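Local coordinates for protein aldehyde dehydrogenase 12 (Zea mays, PDB 6D97) that probably oxidises L-glutamate gamma-semialdehyde to glutamate with NAD+, the last step of proline catabolism in plants, at residues 297-307 and 329-340. Numbering follows the deposited sequence.
Sequences FDWKILGPDVQ and SAQSVLFMHKNW
Strands 298-302 and 331-337 run parallel, their axes 13° apart, joined by backbone hydrogen bonds from Lys300 N to Val333 O, Phe335 N to Lys300 O (2.8 Å) and Leu302 N to Phe335 O. They form a beta-alpha-beta unit through helix 309-321, central in the sheet of the domain that in this family carries the catalytic cysteine. Trp299, Ile301, Val333 and Phe335 share one face, where helix 448-457 packs on Trp299, Ile301 and Phe335; CB of Trp299 meets the edge of the Phe335 ring at CE2 (3.6 Å). On the other face Lys300, bent at chi3 (-76°), lies alongside Leu334 and gives NZ to OE1 of Gln331 (2.7 Å), while Asp319 of the crossover helix salt-bridges it. Beyond the strand ends the Trp340 indole is sandwiched: Leu302 CD1 sits over one face of its five-membered ring and Val306 CG2 over the opposite one, 3.6 Å from the centroid, and NE1 makes a weak, bent hydrogen bond to Gly303 O. Asn339 ND2 donates almost straight (176°) to Pro304 O, and Pro304 CB lies over the His337 ring. A serine in place of Trp340 would probably leave Leu302 and Val306 without the surface between them and the loop after Leu302 less firmly held. Backbone hydrogen bonds thus join the strands, apolar side chains pack their faces, and the buried lysine charge is probably balanced by Asp319, with the Gln331 amide oxygen as a neutral second acceptor.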
loop_
_atom_site.group_PDB
_atom_site.type_symbol
_atom_site.label_atom_id
_atom_site.label_comp_id
_atom_site.label_asym_id
_atom_site.label_seq_id
_atom_site.Cartn_x
_atom_site.Cartn_y
_atom_site.Cartn_z
ATOM N N PHE A 297 17.849 4.074 -26.306
ATOM C CA PHE A 297 18.166 5.276 -27.067
ATOM C C PHE A 297 17.412 6.416 -26.412
ATOM O O PHE A 297 16.256 6.700 -26.750
ATOM C CB PHE A 297 17.808 5.107 -28.554
ATOM C CG PHE A 297 18.363 6.180 -29.417
ATOM C CD1 PHE A 297 19.647 6.094 -29.916
ATOM C CD2 PHE A 297 17.615 7.301 -29.701
ATOM C CE1 PHE A 297 20.171 7.113 -30.699
ATOM C CE2 PHE A 297 18.133 8.318 -30.483
ATOM C CZ PHE A 297 19.409 8.222 -30.984
ATOM N N ASP A 298 18.079 7.100 -25.485
ATOM C CA ASP A 298 17.437 8.042 -24.563
ATOM C C ASP A 298 17.486 9.467 -25.106
ATOM O O ASP A 298 18.510 9.909 -25.647
ATOM C CB ASP A 298 18.135 7.944 -23.213
ATOM C CG ASP A 298 18.450 6.504 -22.848
ATOM O OD1 ASP A 298 17.548 5.669 -22.898
ATOM O OD2 ASP A 298 19.591 6.213 -22.475
ATOM N N TRP A 299 16.364 10.162 -24.990
ATOM C CA TRP A 299 16.185 11.475 -25.573
ATOM C C TRP A 299 16.056 12.524 -24.481
ATOM O O TRP A 299 15.631 12.234 -23.358
ATOM C CB TRP A 299 14.948 11.532 -26.502
ATOM C CG TRP A 299 13.688 10.916 -25.957
ATOM C CD1 TRP A 299 13.212 9.658 -26.206
ATOM C CD2 TRP A 299 12.732 11.541 -25.095
ATOM N NE1 TRP A 299 12.026 9.461 -25.540
ATOM C CE2 TRP A 299 11.709 10.601 -24.849
ATOM C CE3 TRP A 299 12.645 12.803 -24.500
ATOM C CZ2 TRP A 299 10.616 10.884 -24.035
ATOM C CZ3 TRP A 299 11.565 13.081 -23.690
ATOM C CH2 TRP A 299 10.564 12.126 -23.463
ATOM N N LYS A 300 16.445 13.749 -24.825
ATOM C CA LYS A 300 16.193 14.931 -24.015
ATOM C C LYS A 300 15.480 15.944 -24.889
ATOM O O LYS A 300 15.943 16.252 -25.994
ATOM C CB LYS A 300 17.485 15.526 -23.453
ATOM C CG LYS A 300 17.278 16.825 -22.699
ATOM C CD LYS A 300 18.574 17.305 -22.073
ATOM C CE LYS A 300 18.922 16.497 -20.831
ATOM N NZ LYS A 300 20.362 16.620 -20.466
ATOM N N ILE A 301 14.337 16.422 -24.413
ATOM C CA ILE A 301 13.574 17.468 -25.075
ATOM C C ILE A 301 13.746 18.746 -24.271
ATOM O O ILE A 301 13.539 18.753 -23.051
ATOM C CB ILE A 301 12.085 17.098 -25.196
ATOM C CG1 ILE A 301 11.891 15.858 -26.070
ATOM C CG2 ILE A 301 11.302 18.262 -25.759
ATOM C CD1 ILE A 301 10.460 15.350 -26.064
ATOM N N LEU A 302 14.141 19.819 -24.947
ATOM C CA LEU A 302 14.167 21.143 -24.343
ATOM C C LEU A 302 12.861 21.854 -24.668
ATOM O O LEU A 302 12.469 21.944 -25.838
ATOM C CB LEU A 302 15.353 21.962 -24.856
ATOM C CG LEU A 302 16.772 21.390 -24.783
ATOM C CD1 LEU A 302 17.763 22.427 -25.292
ATOM C CD2 LEU A 302 17.137 20.950 -23.375
ATOM N N GLY A 303 12.187 22.349 -23.635
ATOM C CA GLY A 303 10.956 23.073 -23.823
ATOM C C GLY A 303 11.194 24.484 -24.310
ATOM O O GLY A 303 12.327 24.918 -24.558
ATOM N N PRO A 304 10.099 25.235 -24.456
ATOM C CA PRO A 304 10.216 26.603 -24.981
ATOM C C PRO A 304 10.762 27.611 -23.984
ATOM O O PRO A 304 11.258 28.663 -24.409
ATOM C CB PRO A 304 8.774 26.947 -25.372
ATOM C CG PRO A 304 7.946 26.150 -24.422
ATOM C CD PRO A 304 8.703 24.869 -24.163
ATOM N N ASP A 305 10.696 27.335 -22.683
ATOM C CA ASP A 305 11.058 28.322 -21.664
ATOM C C ASP A 305 12.554 28.236 -21.380
ATOM O O ASP A 305 13.012 27.444 -20.555
ATOM C CB ASP A 305 10.228 28.115 -20.403
ATOM C CG ASP A 305 10.189 26.665 -19.965
ATOM O OD1 ASP A 305 10.205 25.776 -20.843
ATOM O OD2 ASP A 305 10.157 26.415 -18.742
ATOM N N VAL A 306 13.324 29.088 -22.059
ATOM C CA VAL A 306 14.776 29.082 -21.915
ATOM C C VAL A 306 15.167 29.715 -20.587
ATOM O O VAL A 306 14.743 30.833 -20.265
ATOM C CB VAL A 306 15.433 29.822 -23.089
ATOM C CG1 VAL A 306 16.952 29.803 -22.946
ATOM C CG2 VAL A 306 15.001 29.210 -24.409
ATOM N N GLN A 307 15.996 29.009 -19.818
ATOM C CA GLN A 307 16.504 29.504 -18.542
ATOM C C GLN A 307 17.576 28.549 -18.038
ATOM O O GLN A 307 17.682 27.408 -18.500
ATOM C CB GLN A 307 15.390 29.643 -17.501
ATOM C CG GLN A 307 14.716 28.334 -17.151
ATOM C CD GLN A 307 13.464 28.528 -16.325
ATOM O OE1 GLN A 307 12.353 28.505 -16.854
ATOM N NE2 GLN A 307 13.634 28.717 -15.022
ATOM N N SER A 329 21.728 4.827 -19.809
ATOM C CA SER A 329 20.897 6.008 -19.625
ATOM C C SER A 329 21.449 7.246 -20.322
ATOM O O SER A 329 20.874 8.328 -20.174
ATOM C CB SER A 329 20.725 6.297 -18.128
ATOM O OG SER A 329 21.978 6.493 -17.490
ATOM N N ALA A 330 22.528 7.112 -21.090
ATOM C CA ALA A 330 23.218 8.277 -21.626
ATOM C C ALA A 330 22.373 8.996 -22.675
ATOM O O ALA A 330 21.593 8.386 -23.413
ATOM C CB ALA A 330 24.566 7.870 -22.225
ATOM N N GLN A 331 22.535 10.317 -22.720
ATOM C CA GLN A 331 21.841 11.169 -23.682
ATOM C C GLN A 331 22.340 10.862 -25.090
ATOM O O GLN A 331 23.501 11.124 -25.417
ATOM C CB GLN A 331 22.070 12.633 -23.318
ATOM C CG GLN A 331 21.598 13.642 -24.349
ATOM C CD GLN A 331 21.666 15.067 -23.825
ATOM O OE1 GLN A 331 21.258 15.339 -22.697
ATOM N NE2 GLN A 331 22.191 15.980 -24.639
ATOM N N SER A 332 21.465 10.298 -25.926
ATOM C CA SER A 332 21.819 9.954 -27.296
ATOM C C SER A 332 21.222 10.887 -28.337
ATOM O O SER A 332 21.735 10.941 -29.459
ATOM C CB SER A 332 21.386 8.516 -27.618
ATOM O OG SER A 332 22.165 7.569 -26.904
ATOM N N VAL A 333 20.157 11.610 -28.006
ATOM C CA VAL A 333 19.592 12.591 -28.924
ATOM C C VAL A 333 19.057 13.762 -28.110
ATOM O O VAL A 333 18.569 13.589 -26.989
ATOM C CB VAL A 333 18.504 11.968 -29.826
ATOM C CG1 VAL A 333 17.365 11.436 -28.996
ATOM C CG2 VAL A 333 18.004 12.984 -30.853
ATOM N N LEU A 334 19.171 14.962 -28.680
ATOM C CA LEU A 334 18.730 16.196 -28.044
ATOM C C LEU A 334 17.798 16.929 -28.998
ATOM O O LEU A 334 18.225 17.353 -30.077
ATOM C CB LEU A 334 19.930 17.076 -27.672
ATOM C CG LEU A 334 19.678 18.391 -26.929
ATOM C CD1 LEU A 334 19.091 18.112 -25.561
ATOM C CD2 LEU A 334 20.962 19.189 -26.794
ATOM N N PHE A 335 16.528 17.064 -28.613
ATOM C CA PHE A 335 15.544 17.844 -29.365
ATOM C C PHE A 335 15.538 19.259 -28.792
ATOM O O PHE A 335 14.966 19.504 -27.726
ATOM C CB PHE A 335 14.154 17.216 -29.281
ATOM C CG PHE A 335 14.076 15.811 -29.820
ATOM C CD1 PHE A 335 13.817 15.578 -31.161
ATOM C CD2 PHE A 335 14.232 14.722 -28.976
ATOM C CE1 PHE A 335 13.735 14.287 -31.656
ATOM C CE2 PHE A 335 14.148 13.430 -29.462
ATOM C CZ PHE A 335 13.899 13.211 -30.804
ATOM N N MET A 336 16.164 20.194 -29.503
ATOM C CA MET A 336 16.269 21.578 -29.051
ATOM C C MET A 336 15.099 22.398 -29.586
ATOM O O MET A 336 14.926 22.519 -30.804
ATOM C CB MET A 336 17.583 22.209 -29.512
ATOM C CG MET A 336 18.845 21.629 -28.905
ATOM S SD MET A 336 20.269 22.566 -29.483
ATOM C CE MET A 336 19.729 24.223 -29.069
ATOM N N HIS A 337 14.310 22.979 -28.682
ATOM C CA HIS A 337 13.324 23.965 -29.102
ATOM C C HIS A 337 14.037 25.171 -29.702
ATOM O O HIS A 337 15.102 25.578 -29.231
ATOM C CB HIS A 337 12.450 24.399 -27.924
ATOM C CG HIS A 337 11.223 25.159 -28.329
ATOM N ND1 HIS A 337 11.273 26.424 -28.875
ATOM C CD2 HIS A 337 9.911 24.831 -28.267
ATOM C CE1 HIS A 337 10.047 26.840 -29.135
ATOM N NE2 HIS A 337 9.201 25.892 -28.775
ATOM N N LYS A 338 13.441 25.743 -30.753
ATOM C CA LYS A 338 14.093 26.824 -31.490
ATOM C C LYS A 338 14.482 27.985 -30.583
ATOM O O LYS A 338 15.471 28.678 -30.851
ATOM C CB LYS A 338 13.174 27.312 -32.613
ATOM C CG LYS A 338 13.863 28.158 -33.673
ATOM C CD LYS A 338 12.885 28.570 -34.765
ATOM C CE LYS A 338 13.569 29.389 -35.849
ATOM N NZ LYS A 338 14.153 30.654 -35.320
ATOM N N ASN A 339 13.731 28.199 -29.497
ATOM C CA ASN A 339 14.048 29.282 -28.571
ATOM C C ASN A 339 15.437 29.125 -27.968
ATOM O O ASN A 339 16.060 30.120 -27.579
ATOM C CB ASN A 339 13.001 29.354 -27.461
ATOM C CG ASN A 339 11.616 29.663 -27.987
ATOM O OD1 ASN A 339 11.446 30.010 -29.155
ATOM N ND2 ASN A 339 10.615 29.543 -27.124
ATOM N N TRP A 340 15.940 27.893 -27.882
ATOM C CA TRP A 340 17.250 27.644 -27.295
ATOM C C TRP A 340 18.400 27.874 -28.265
ATOM O O TRP A 340 19.558 27.842 -27.836
ATOM C CB TRP A 340 17.327 26.209 -26.763
ATOM C CG TRP A 340 16.637 25.994 -25.450
ATOM C CD1 TRP A 340 15.316 25.718 -25.255
ATOM C CD2 TRP A 340 17.239 26.022 -24.148
ATOM N NE1 TRP A 340 15.055 25.576 -23.913
ATOM C CE2 TRP A 340 16.219 25.758 -23.212
ATOM C CE3 TRP A 340 18.541 26.244 -23.684
ATOM C CZ2 TRP A 340 16.459 25.715 -21.837
ATOM C CZ3 TRP A 340 18.778 26.200 -22.316
ATOM C CH2 TRP A 340 17.741 25.938 -21.411
HETATM O O HOH W 1 20.826 6.497 -25.058
HETATM O O HOH W 2 12.897 24.978 -21.329
#